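Local coordinates for protein diacylglycerol kinase (Bacillus anthracis, PDB 3S40) that probably phosphorylates diacylglycerol or a related lipid, at residues I185-Q190 against F255-K260. Numbering follows the deposited sequence.
Sequences ITYDGQ and FHVKAK
The ring of Tyr-187 has a neighbour on each face: Val-257 lays CG1 over one, 4.0 Å from the centroid of the tyrosine ring, a CH-pi contact, while CB of Gln-190, from the same hairpin as the tyrosine, sits above the opposite face toward the rim. At the far end the phenol meets Phe-255 tip to tip. Tyr-187 OH comes within 3.6 Å of Phe-255 CZ, near the plane of the phenylalanine ring and at its edge; the two ring planes make an angle of 57°, so the pair is oblique. Phe-255 also stacks on Tyr-192 of strand 190-196, so it meets rings from both strands of the hairpin. At the root of the tyrosine, Tyr-187 CB packs on Ala-259 CB at 3.6 Å. The ring owes its place to a chi1 of 57°, which sets CG between the backbone N and the carbonyl carbon and lets the ring run back along Ala-259, Val-257 and Phe-255, alternate residues on one side of their strand.

One step on, the contact turns polar. Asp-188 lies in a type I' turn from Tyr-187 to Gln-190, and Lys-260 N donates to the syn lone pair of Asp-188 OD2 at 2.9 Å. The N-H...O angle of 162° makes this bond nearly straight. Asp-188 OD1 takes the N-H of Ser-261, so the carboxylate grips the backbone where strand 254-259 passes into strand 261-266, and both bonds help fix its rotation.

Here the principle of facing sheets is plain: strand 181-187 and edge strand 254-259 belong to different antiparallel sheets, the axes of their segments 185-187 and 255-259 come within 8.8 Å, and they meet through side chains, the packing expected of the beta sandwich-like C-terminal domain of the YegS family, to which both strands belong.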
ATOM      1  N   ILE A 185      12.672   8.014  18.556  1.00 39.54           N
ATOM      2  CA  ILE A 185      11.946   8.520  17.390  1.00 48.02           C
ATOM      3  C   ILE A 185      11.837  10.027  17.443  1.00 43.27           C
ATOM      4  O   ILE A 185      11.334  10.577  18.419  1.00 44.19           O
ATOM      5  CB  ILE A 185      10.515   7.916  17.278  1.00 46.69           C
ATOM      6  CG1 ILE A 185      10.568   6.381  17.242  1.00 50.12           C
ATOM      7  CG2 ILE A 185       9.800   8.451  16.043  1.00 41.51           C
ATOM      8  CD1 ILE A 185       9.203   5.696  17.263  1.00 44.96           C
ATOM      9  N   THR A 186      12.327  10.689  16.402  1.00 37.01           N
ATOM     10  CA  THR A 186      12.112  12.126  16.226  1.00 41.89           C
ATOM     11  C   THR A 186      11.075  12.335  15.134  1.00 50.78           C
ATOM     12  O   THR A 186      11.165  11.746  14.053  1.00 46.25           O
ATOM     13  CB  THR A 186      13.402  12.857  15.803  1.00 48.48           C
ATOM     14  OG1 THR A 186      13.795  12.423  14.489  1.00 57.40           O
ATOM     15  CG2 THR A 186      14.526  12.579  16.785  1.00 47.96           C
ATOM     16  N   TYR A 187      10.089  13.176  15.404  1.00 45.58           N
ATOM     17  CA  TYR A 187       9.034  13.372  14.429  1.00 43.88           C
ATOM     18  C   TYR A 187       8.558  14.805  14.460  1.00 38.54           C
ATOM     19  O   TYR A 187       7.940  15.245  15.428  1.00 44.27           O
ATOM     20  CB  TYR A 187       7.878  12.414  14.704  1.00 34.23           C
ATOM     21  CG  TYR A 187       7.311  12.561  16.087  1.00 39.46           C
ATOM     22  CD1 TYR A 187       6.171  13.328  16.316  1.00 45.11           C
ATOM     23  CD2 TYR A 187       7.929  11.961  17.176  1.00 37.19           C
ATOM     24  CE1 TYR A 187       5.656  13.482  17.593  1.00 48.99           C
ATOM     25  CE2 TYR A 187       7.419  12.105  18.457  1.00 45.00           C
ATOM     26  CZ  TYR A 187       6.284  12.863  18.661  1.00 51.76           C
ATOM     27  OH  TYR A 187       5.776  13.007  19.934  1.00 47.69           O
ATOM     28  N   ASP A 188       8.853  15.535  13.393  1.00 43.91           N
ATOM     29  CA  ASP A 188       8.538  16.956  13.327  1.00 49.28           C
ATOM     30  C   ASP A 188       9.029  17.687  14.587  1.00 52.81           C
ATOM     31  O   ASP A 188       8.266  18.391  15.257  1.00 54.33           O
ATOM     32  CB  ASP A 188       7.035  17.171  13.112  1.00 47.09           C
ATOM     33  CG  ASP A 188       6.484  16.361  11.938  1.00 47.17           C
ATOM     34  OD1 ASP A 188       7.255  16.009  11.024  1.00 44.35           O
ATOM     35  OD2 ASP A 188       5.272  16.077  11.934  1.00 49.68           O
ATOM     36  N   GLY A 189      10.302  17.497  14.915  1.00 55.45           N
ATOM     37  CA  GLY A 189      10.923  18.274  15.971  1.00 63.00           C
ATOM     38  C   GLY A 189      10.810  17.712  17.374  1.00 70.52           C
ATOM     39  O   GLY A 189      11.598  18.071  18.246  1.00 75.27           O
ATOM     40  N   GLN A 190       9.832  16.844  17.608  1.00 67.90           N
ATOM     41  CA  GLN A 190       9.685  16.223  18.920  1.00 61.06           C
ATOM     42  C   GLN A 190      10.372  14.869  18.935  1.00 57.51           C
ATOM     43  O   GLN A 190      10.860  14.405  17.902  1.00 55.17           O
ATOM     44  CB  GLN A 190       8.214  16.064  19.269  1.00 64.79           C
ATOM     45  CG  GLN A 190       7.388  17.277  18.909  1.00 68.26           C
ATOM     46  CD  GLN A 190       6.286  17.525  19.904  1.00 68.93           C
ATOM     47  OE1 GLN A 190       5.107  17.489  19.557  1.00 71.43           O
ATOM     48  NE2 GLN A 190       6.663  17.782  21.156  1.00 66.82           N
ATOM     49  N   PHE A 255       2.191   3.836  21.863  1.00 41.90           N
ATOM     50  CA  PHE A 255       2.397   5.198  21.402  1.00 37.25           C
ATOM     51  C   PHE A 255       1.928   5.343  19.948  1.00 35.09           C
ATOM     52  O   PHE A 255       2.327   4.575  19.081  1.00 29.82           O
ATOM     53  CB  PHE A 255       3.869   5.587  21.521  1.00 32.30           C
ATOM     54  CG  PHE A 255       4.166   6.983  21.041  1.00 41.12           C
ATOM     55  CD1 PHE A 255       3.698   8.085  21.739  1.00 48.64           C
ATOM     56  CD2 PHE A 255       4.931   7.191  19.903  1.00 47.04           C
ATOM     57  CE1 PHE A 255       3.983   9.376  21.301  1.00 54.14           C
ATOM     58  CE2 PHE A 255       5.220   8.479  19.457  1.00 44.16           C
ATOM     59  CZ  PHE A 255       4.745   9.571  20.156  1.00 44.19           C
ATOM     60  N   HIS A 256       1.078   6.331  19.693  1.00 38.93           N
ATOM     61  CA  HIS A 256       0.574   6.573  18.355  1.00 33.62           C
ATOM     62  C   HIS A 256       0.531   8.057  18.099  1.00 42.72           C
ATOM     63  O   HIS A 256      -0.114   8.807  18.839  1.00 43.27           O
ATOM     64  CB  HIS A 256      -0.831   5.993  18.193  1.00 36.32           C
ATOM     65  CG  HIS A 256      -1.451   6.278  16.859  1.00 43.64           C
ATOM     66  ND1 HIS A 256      -2.814   6.298  16.661  1.00 36.84           N
ATOM     67  CD2 HIS A 256      -0.890   6.535  15.651  1.00 40.78           C
ATOM     68  CE1 HIS A 256      -3.068   6.565  15.392  1.00 38.12           C
ATOM     69  NE2 HIS A 256      -1.918   6.719  14.760  1.00 38.22           N
ATOM     70  N   VAL A 257       1.227   8.495  17.060  1.00 37.80           N
ATOM     71  CA  VAL A 257       1.170   9.894  16.680  1.00 36.17           C
ATOM     72  C   VAL A 257       1.200  10.003  15.165  1.00 40.68           C
ATOM     73  O   VAL A 257       1.628   9.071  14.476  1.00 37.52           O
ATOM     74  CB  VAL A 257       2.349  10.693  17.270  1.00 42.89           C
ATOM     75  CG1 VAL A 257       3.651  10.332  16.565  1.00 33.92           C
ATOM     76  CG2 VAL A 257       2.090  12.185  17.144  1.00 45.02           C
ATOM     77  N   LYS A 258       0.735  11.134  14.648  1.00 35.40           N
ATOM     78  CA  LYS A 258       0.830  11.407  13.222  1.00 35.42           C
ATOM     79  C   LYS A 258       1.907  12.432  12.961  1.00 33.11           C
ATOM     80  O   LYS A 258       1.988  13.424  13.661  1.00 37.20           O
ATOM     81  CB  LYS A 258      -0.518  11.886  12.680  1.00 39.68           C
ATOM     82  CG  LYS A 258      -1.480  10.737  12.369  1.00 34.35           C
ATOM     83  CD  LYS A 258      -2.920  11.220  12.306  1.00 37.91           C
ATOM     84  CE  LYS A 258      -3.857  10.120  11.841  1.00 43.16           C
ATOM     85  NZ  LYS A 258      -3.619   9.803  10.400  1.00 50.28           N
ATOM     86  N   ALA A 259       2.745  12.195  11.959  1.00 43.25           N
ATOM     87  CA  ALA A 259       3.810  13.145  11.655  1.00 44.55           C
ATOM     88  C   ALA A 259       4.191  13.132  10.179  1.00 33.91           C
ATOM     89  O   ALA A 259       3.930  12.159   9.480  1.00 37.60           O
ATOM     90  CB  ALA A 259       5.024  12.870  12.526  1.00 46.64           C
ATOM     91  N   LYS A 260       4.792  14.218   9.700  1.00 33.65           N
ATOM     92  CA  LYS A 260       5.197  14.290   8.294  1.00 41.22           C
ATOM     93  C   LYS A 260       6.656  13.913   8.075  1.00 39.47           C
ATOM     94  O   LYS A 260       7.013  13.427   7.010  1.00 39.57           O
ATOM     95  CB  LYS A 260       4.935  15.673   7.698  1.00 39.99           C
ATOM     96  CG  LYS A 260       3.471  16.002   7.498  1.00 54.60           C
ATOM     97  CD  LYS A 260       3.316  17.221   6.612  1.00 62.21           C
ATOM     98  CE  LYS A 260       1.852  17.514   6.321  1.00 72.88           C
ATOM     99  NZ  LYS A 260       1.700  18.417   5.140  1.00 75.62           N
TER